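Local coordinates for 3-hydroxyisobutyrate dehydrogenase (Thermus thermophilus, PDB 2CVZ), which catalyses the NADP-dependent oxidation of 3-hydroxyisobutyrate to methylmalonate semialdehyde, a step in valine breakdown, at residues A5-G10 with E51-A56; N175-G180 with E258-A263. One frame throughout, in Å; residues are numbered along the deposited sequence.

From the N terminus, contact 1 closes first: the chain runs out along strand 4-7, passes through helix 13-23, strand 26-29, helix 34-43 and strand 46-47, and comes back at 51-56 to pack against the start. This loop lies wholly within the nucleotide-binding half. Contact 2 opens much later, on the long helix 160-188, and closes on helix 251-267 after a mostly helical excursion. The two loops are therefore in series and do not cross. The centres of the two contacts lie about 36 Å apart, on opposite sides of the chain's centre. Contact 1 ties loop to sheet in the Rossmann-type part, whereas contact 2 joins two helices of the C-terminal part.

Contact 1: A5-G10 with E51-A56; sequences AFIGLG and ERVAEA. With NDP (NADPH dihydro-nicotinamide-adenine-dinucleotide phosphate), chain G.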
loop_
_atom_site.group_PDB
_atom_site.type_symbol
_atom_site.label_atom_id
_atom_site.label_comp_id
_atom_site.label_asym_id
_atom_site.label_seq_id
_atom_site.Cartn_x
_atom_site.Cartn_y
_atom_site.Cartn_z
ATOM N N ALA C 5 -2.106 24.827 -37.474
ATOM C CA ALA C 5 -3.092 25.421 -36.585
ATOM C C ALA C 5 -2.989 24.771 -35.223
ATOM O O ALA C 5 -2.602 23.610 -35.119
ATOM C CB ALA C 5 -4.493 25.230 -37.157
ATOM N N PHE C 6 -3.329 25.521 -34.180
ATOM C CA PHE C 6 -3.265 24.986 -32.828
ATOM C C PHE C 6 -4.585 25.222 -32.103
ATOM O O PHE C 6 -5.150 26.320 -32.153
ATOM C CB PHE C 6 -2.130 25.650 -32.045
ATOM C CG PHE C 6 -1.634 24.827 -30.887
ATOM C CD1 PHE C 6 -0.484 24.050 -31.013
ATOM C CD2 PHE C 6 -2.325 24.806 -29.678
ATOM C CE1 PHE C 6 -0.032 23.262 -29.951
ATOM C CE2 PHE C 6 -1.883 24.023 -28.612
ATOM C CZ PHE C 6 -0.734 23.251 -28.748
ATOM N N ILE C 7 -5.069 24.183 -31.430
ATOM C CA ILE C 7 -6.315 24.261 -30.678
ATOM C C ILE C 7 -6.036 24.010 -29.203
ATOM O O ILE C 7 -5.436 22.996 -28.847
ATOM C CB ILE C 7 -7.330 23.205 -31.168
ATOM C CG1 ILE C 7 -7.721 23.487 -32.620
ATOM C CG2 ILE C 7 -8.549 23.199 -30.259
ATOM C CD1 ILE C 7 -8.574 22.401 -33.246
ATOM N N GLY C 8 -6.470 24.934 -28.351
ATOM C CA GLY C 8 -6.255 24.780 -26.923
ATOM C C GLY C 8 -5.033 25.533 -26.441
ATOM O O GLY C 8 -3.958 24.956 -26.275
ATOM N N LEU C 9 -5.200 26.832 -26.207
ATOM C CA LEU C 9 -4.100 27.672 -25.751
ATOM C C LEU C 9 -4.042 27.742 -24.228
ATOM O O LEU C 9 -4.232 28.806 -23.637
ATOM C CB LEU C 9 -4.249 29.079 -26.342
ATOM C CG LEU C 9 -4.430 29.115 -27.863
ATOM C CD1 LEU C 9 -4.645 30.549 -28.326
ATOM C CD2 LEU C 9 -3.204 28.512 -28.545
ATOM N N GLY C 10 -3.770 26.604 -23.597
ATOM C CA GLY C 10 -3.695 26.560 -22.147
ATOM C C GLY C 10 -2.292 26.770 -21.613
ATOM O O GLY C 10 -1.446 27.361 -22.287
ATOM N N GLU C 51 -13.715 26.720 -37.304
ATOM C CA GLU C 51 -13.842 26.163 -38.648
ATOM C C GLU C 51 -12.598 26.323 -39.525
ATOM O O GLU C 51 -12.233 25.409 -40.265
ATOM C CB GLU C 51 -15.042 26.785 -39.369
ATOM C CG GLU C 51 -15.416 26.065 -40.656
ATOM C CD GLU C 51 -16.363 26.868 -41.528
ATOM O OE1 GLU C 51 -17.369 27.386 -40.996
ATOM O OE2 GLU C 51 -16.102 26.977 -42.748
ATOM N N ARG C 52 -11.952 27.482 -39.444
ATOM C CA ARG C 52 -10.768 27.754 -40.254
ATOM C C ARG C 52 -9.571 26.855 -39.952
ATOM O O ARG C 52 -8.632 26.782 -40.746
ATOM C CB ARG C 52 -10.350 29.218 -40.102
ATOM C CG ARG C 52 -11.347 30.218 -40.669
ATOM C CD ARG C 52 -10.679 31.567 -40.865
ATOM N NE ARG C 52 -9.547 31.447 -41.779
ATOM C CZ ARG C 52 -8.603 32.367 -41.933
ATOM N NH1 ARG C 52 -8.648 33.491 -41.232
ATOM N NH2 ARG C 52 -7.609 32.157 -42.788
ATOM N N VAL C 53 -9.600 26.178 -38.810
ATOM C CA VAL C 53 -8.505 25.292 -38.434
ATOM C C VAL C 53 -8.296 24.194 -39.479
ATOM O O VAL C 53 -7.174 23.732 -39.692
ATOM C CB VAL C 53 -8.768 24.653 -37.049
ATOM C CG1 VAL C 53 -7.706 23.608 -36.735
ATOM C CG2 VAL C 53 -8.764 25.736 -35.981
ATOM N N ALA C 54 -9.377 23.792 -40.142
ATOM C CA ALA C 54 -9.313 22.748 -41.164
ATOM C C ALA C 54 -8.501 23.182 -42.383
ATOM O O ALA C 54 -8.214 22.374 -43.267
ATOM C CB ALA C 54 -10.722 22.354 -41.590
ATOM N N GLU C 55 -8.137 24.458 -42.431
ATOM C CA GLU C 55 -7.350 24.985 -43.541
ATOM C C GLU C 55 -5.897 24.530 -43.442
ATOM O O GLU C 55 -5.160 24.555 -44.428
ATOM C CB GLU C 55 -7.389 26.516 -43.540
ATOM C CG GLU C 55 -8.683 27.130 -44.041
ATOM C CD GLU C 55 -8.678 28.645 -43.939
ATOM O OE1 GLU C 55 -7.625 29.256 -44.222
ATOM O OE2 GLU C 55 -9.726 29.225 -43.582
ATOM N N ALA C 56 -5.498 24.107 -42.247
ATOM C CA ALA C 56 -4.126 23.678 -41.991
ATOM C C ALA C 56 -3.753 22.294 -42.513
ATOM O O ALA C 56 -4.601 21.410 -42.649
ATOM C CB ALA C 56 -3.840 23.751 -40.487
HETATM P PA NDP G . -4.987 23.986 -19.081
HETATM O O1A NDP G . -4.091 25.082 -18.827
HETATM O O2A NDP G . -6.072 23.564 -18.126
HETATM O O5B NDP G . -5.644 24.289 -20.550
HETATM C C5B NDP G . -6.630 23.398 -21.086
HETATM C C4B NDP G . -6.968 24.018 -22.434
HETATM O O4B NDP G . -8.007 23.176 -23.004
HETATM C C3B NDP G . -7.477 25.423 -22.437
HETATM O O3B NDP G . -6.987 26.102 -23.624
HETATM C C2B NDP G . -8.949 25.296 -22.507
HETATM O O2B NDP G . -9.712 26.417 -22.960
HETATM C C1B NDP G . -9.085 24.043 -23.316
HETATM N N9A NDP G . -10.388 23.358 -23.094
HETATM C C8A NDP G . -10.890 22.782 -21.904
HETATM N N7A NDP G . -12.086 22.260 -22.102
HETATM C C5A NDP G . -12.392 22.483 -23.416
HETATM C C6A NDP G . -13.503 22.177 -24.234
HETATM N N6A NDP G . -14.552 21.528 -23.728
HETATM N N1A NDP G . -13.492 22.549 -25.539
HETATM C C2A NDP G . -12.426 23.207 -26.048
HETATM N N3A NDP G . -11.328 23.544 -25.361
HETATM C C4A NDP G . -11.372 23.149 -24.035
HETATM O O3 NDP G . -4.177 22.683 -19.429
HETATM P PN NDP G . -2.641 22.268 -19.578
HETATM O O1N NDP G . -2.013 22.495 -18.272
HETATM O O2N NDP G . -2.187 23.028 -20.790
HETATM O O5D NDP G . -2.794 20.736 -19.998
HETATM C C5D NDP G . -3.383 20.331 -21.277
HETATM C C4D NDP G . -2.905 18.874 -21.557
HETATM O O4D NDP G . -1.483 18.861 -21.454
HETATM C C3D NDP G . -3.395 17.891 -20.489
HETATM O O3D NDP G . -3.747 16.652 -21.122
HETATM C C2D NDP G . -2.245 17.780 -19.523
HETATM O O2D NDP G . -2.376 16.594 -18.758
HETATM C C1D NDP G . -1.066 17.806 -20.583
HETATM N N1N NDP G . 0.268 18.191 -20.027
HETATM C C2N NDP G . 0.325 19.256 -19.085
HETATM C C3N NDP G . 1.647 19.603 -18.586
HETATM C C7N NDP G . 1.803 20.695 -17.619
HETATM O O7N NDP G . 2.822 20.842 -16.913
HETATM N N7N NDP G . 0.827 21.611 -17.468
HETATM C C4N NDP G . 2.757 18.885 -19.051
HETATM C C5N NDP G . 2.671 17.866 -19.956
HETATM C C6N NDP G . 1.429 17.518 -20.446
HETATM P P2B NDP G . -10.067 27.644 -22.075
HETATM O O1X NDP G . -11.297 28.156 -22.711
HETATM O O2X NDP G . -8.930 28.603 -22.117
HETATM O O3X NDP G . -10.332 27.185 -20.642
#
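Flanking Val53, whose side chain packs onto Ala5, Arg52 NE donates to Glu55 OE2 at 2.9 Å in a nearly straight salt bridge. This domain is a Rossmann-type nucleotide-binding fold, and residues 51-56 pack against strand 4-7 just before the chain enters strand 58-61. Arg52 holds Glu55 side-on, with NH2 reaching OE1 at 3.2 Å, so each carboxylate oxygen has its own nitrogen, close to the guanidinium plane. Arg52 NH1 makes a further salt bridge to Glu46, and the Arg52-Glu55 pair lies clear of strand 4-7.

The side-chain contacts with the strand are apolar. A chi1 of 173° turns Val53 CG1 away from its own amide nitrogen and in between two strand residues: CG1 lies 3.6 Å from Ala5 CB and 3.8 Å from Ile7 CD1. Ile7 meets it at a slant, and Leu76 of helix 66-76 touches both side chains.

Beyond Ile7 the strand ends in a glycine-bearing turn consistent with a GxGxxG motif. Gly8 has backbone angles that a side chain would crowd, and a CB on Gly10 would run into O5B of the NADPH. Leu9 N approaches the ribose O3B to 3.2 Å and is hydrogen-bonded to Asn30 OD1, which also binds the cofactor. At the far end of the strand, Ala56 CB sits 3.6 Å from Ala5 N and 3.7 Å from Ala5 CB.

Contact 2: N175-G180 with E258-A263; sequences NLWAAG and EVYEMA
Trp177 holds CG anti to its backbone N (chi1 -177°), which swings the indole across to helix 251-267, while Tyr260 CG, anti to its carbonyl carbon, carries the phenol back toward helix 160-188. Both helices belong to the all-helical C-terminal domain, as in related 3-hydroxyisobutyrate and 6-phosphogluconate dehydrogenases. The rings meet edge-to-face: the indole edge points at one face of Tyr260, centroids 5.6 Å apart and planes at 61°. Val259 lies over one face of the indole, its CG2 4.0 Å from the centroid of the Trp177 five-membered ring, a CH-pi contact. With the segment axes 11.5 Å apart, the two aromatic side chains span the interval.

Tyr260 OH lies 3.6 Å from Leu176 CB and is hydrogen-bonded to Ala173 O. With an alanine in place of Trp177, the Tyr260 face and Val259 CG2 would probably lose their aromatic partner and a gap open between the helices. Leu252 of a second subunit also packs on Trp177, placing the contact near a subunit interface. Since Trp177 NE1 is hydrogen-bonded to Glu181 OE2 one turn along, both rings satisfy their polar ends on helix 160-188 and leave their carbon surfaces to form a buried apolar junction.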
loop_
_atom_site.group_PDB
_atom_site.type_symbol
_atom_site.label_atom_id
_atom_site.label_comp_id
_atom_site.label_asym_id
_atom_site.label_seq_id
_atom_site.Cartn_x
_atom_site.Cartn_y
_atom_site.Cartn_z
ATOM N N ASN C 175 7.819 9.203 -7.528
ATOM C CA ASN C 175 9.064 9.838 -7.118
ATOM C C ASN C 175 8.810 11.041 -6.222
ATOM O O ASN C 175 9.440 11.195 -5.176
ATOM C CB ASN C 175 9.864 10.280 -8.344
ATOM C CG ASN C 175 10.285 9.113 -9.221
ATOM O OD1 ASN C 175 10.174 7.949 -8.827
ATOM N ND2 ASN C 175 10.783 9.421 -10.410
ATOM N N LEU C 176 7.875 11.886 -6.643
ATOM C CA LEU C 176 7.535 13.099 -5.912
ATOM C C LEU C 176 6.919 12.832 -4.545
ATOM O O LEU C 176 7.301 13.453 -3.554
ATOM C CB LEU C 176 6.580 13.948 -6.755
ATOM C CG LEU C 176 5.996 15.220 -6.133
ATOM C CD1 LEU C 176 7.110 16.191 -5.760
ATOM C CD2 LEU C 176 5.048 15.865 -7.134
ATOM N N TRP C 177 5.968 11.907 -4.488
ATOM C CA TRP C 177 5.309 11.596 -3.227
ATOM C C TRP C 177 6.236 10.923 -2.221
ATOM O O TRP C 177 6.258 11.299 -1.052
ATOM C CB TRP C 177 4.077 10.722 -3.477
ATOM C CG TRP C 177 3.301 10.425 -2.227
ATOM C CD1 TRP C 177 3.535 9.416 -1.335
ATOM C CD2 TRP C 177 2.188 11.164 -1.713
ATOM N NE1 TRP C 177 2.637 9.481 -0.302
ATOM C CE2 TRP C 177 1.797 10.544 -0.507
ATOM C CE3 TRP C 177 1.482 12.292 -2.155
ATOM C CZ2 TRP C 177 0.731 11.013 0.267
ATOM C CZ3 TRP C 177 0.419 12.760 -1.384
ATOM C CH2 TRP C 177 0.056 12.118 -0.186
ATOM N N ALA C 178 7.004 9.935 -2.673
ATOM C CA ALA C 178 7.922 9.233 -1.781
ATOM C C ALA C 178 8.941 10.205 -1.206
ATOM O O ALA C 178 9.288 10.132 -0.026
ATOM C CB ALA C 178 8.632 8.104 -2.527
ATOM N N ALA C 179 9.435 11.109 -2.046
ATOM C CA ALA C 179 10.401 12.097 -1.584
ATOM C C ALA C 179 9.729 12.914 -0.480
ATOM O O ALA C 179 10.351 13.246 0.529
ATOM C CB ALA C 179 10.819 12.996 -2.729
ATOM N N GLY C 180 8.450 13.221 -0.683
ATOM C CA GLY C 180 7.694 13.977 0.299
ATOM C C GLY C 180 7.603 13.244 1.625
ATOM O O GLY C 180 7.839 13.833 2.685
ATOM N N GLU C 258 -4.105 6.146 -5.682
ATOM C CA GLU C 258 -4.976 6.369 -4.533
ATOM C C GLU C 258 -4.536 7.541 -3.652
ATOM O O GLU C 258 -5.377 8.343 -3.224
ATOM C CB GLU C 258 -5.082 5.090 -3.692
ATOM C CG GLU C 258 -5.533 3.859 -4.479
ATOM C CD GLU C 258 -6.804 4.091 -5.282
ATOM O OE1 GLU C 258 -7.776 4.632 -4.724
ATOM O OE2 GLU C 258 -6.835 3.722 -6.477
ATOM N N VAL C 259 -3.236 7.658 -3.380
ATOM C CA VAL C 259 -2.769 8.760 -2.542
ATOM C C VAL C 259 -2.955 10.112 -3.229
ATOM O O VAL C 259 -3.310 11.097 -2.578
ATOM C CB VAL C 259 -1.284 8.579 -2.101
ATOM C CG1 VAL C 259 -1.131 7.258 -1.348
ATOM C CG2 VAL C 259 -0.350 8.640 -3.299
ATOM N N TYR C 260 -2.731 10.179 -4.540
ATOM C CA TYR C 260 -2.932 11.445 -5.237
ATOM C C TYR C 260 -4.416 11.775 -5.318
ATOM O O TYR C 260 -4.791 12.944 -5.389
ATOM C CB TYR C 260 -2.297 11.413 -6.634
ATOM C CG TYR C 260 -0.829 11.782 -6.599
ATOM C CD1 TYR C 260 -0.422 13.118 -6.652
ATOM C CD2 TYR C 260 0.151 10.802 -6.452
ATOM C CE1 TYR C 260 0.925 13.467 -6.555
ATOM C CE2 TYR C 260 1.500 11.139 -6.351
ATOM C CZ TYR C 260 1.877 12.473 -6.404
ATOM O OH TYR C 260 3.204 12.804 -6.302
ATOM N N GLU C 261 -5.268 10.748 -5.311
ATOM C CA GLU C 261 -6.708 10.995 -5.333
ATOM C C GLU C 261 -7.052 11.680 -4.013
ATOM O O GLU C 261 -7.860 12.608 -3.978
ATOM C CB GLU C 261 -7.498 9.689 -5.448
ATOM C CG GLU C 261 -9.019 9.902 -5.462
ATOM C CD GLU C 261 -9.528 10.520 -6.758
ATOM O OE1 GLU C 261 -10.431 11.380 -6.700
ATOM O OE2 GLU C 261 -9.039 10.136 -7.840
HETATM N N MSE C 262 -6.432 11.215 -2.931
HETATM C CA MSE C 262 -6.653 11.795 -1.606
HETATM C C MSE C 262 -6.265 13.265 -1.637
HETATM O O MSE C 262 -6.993 14.128 -1.146
HETATM C CB MSE C 262 -5.791 11.101 -0.553
HETATM C CG MSE C 262 -6.078 9.631 -0.340
HETATM SE SE MSE C 262 -4.815 8.920 0.925
HETATM C CE MSE C 262 -5.296 7.035 0.788
ATOM N N ALA C 263 -5.093 13.544 -2.196
ATOM C CA ALA C 263 -4.625 14.918 -2.281
ATOM C C ALA C 263 -5.626 15.764 -3.065
ATOM O O ALA C 263 -5.962 16.876 -2.657
ATOM C CB ALA C 263 -3.251 14.963 -2.946
#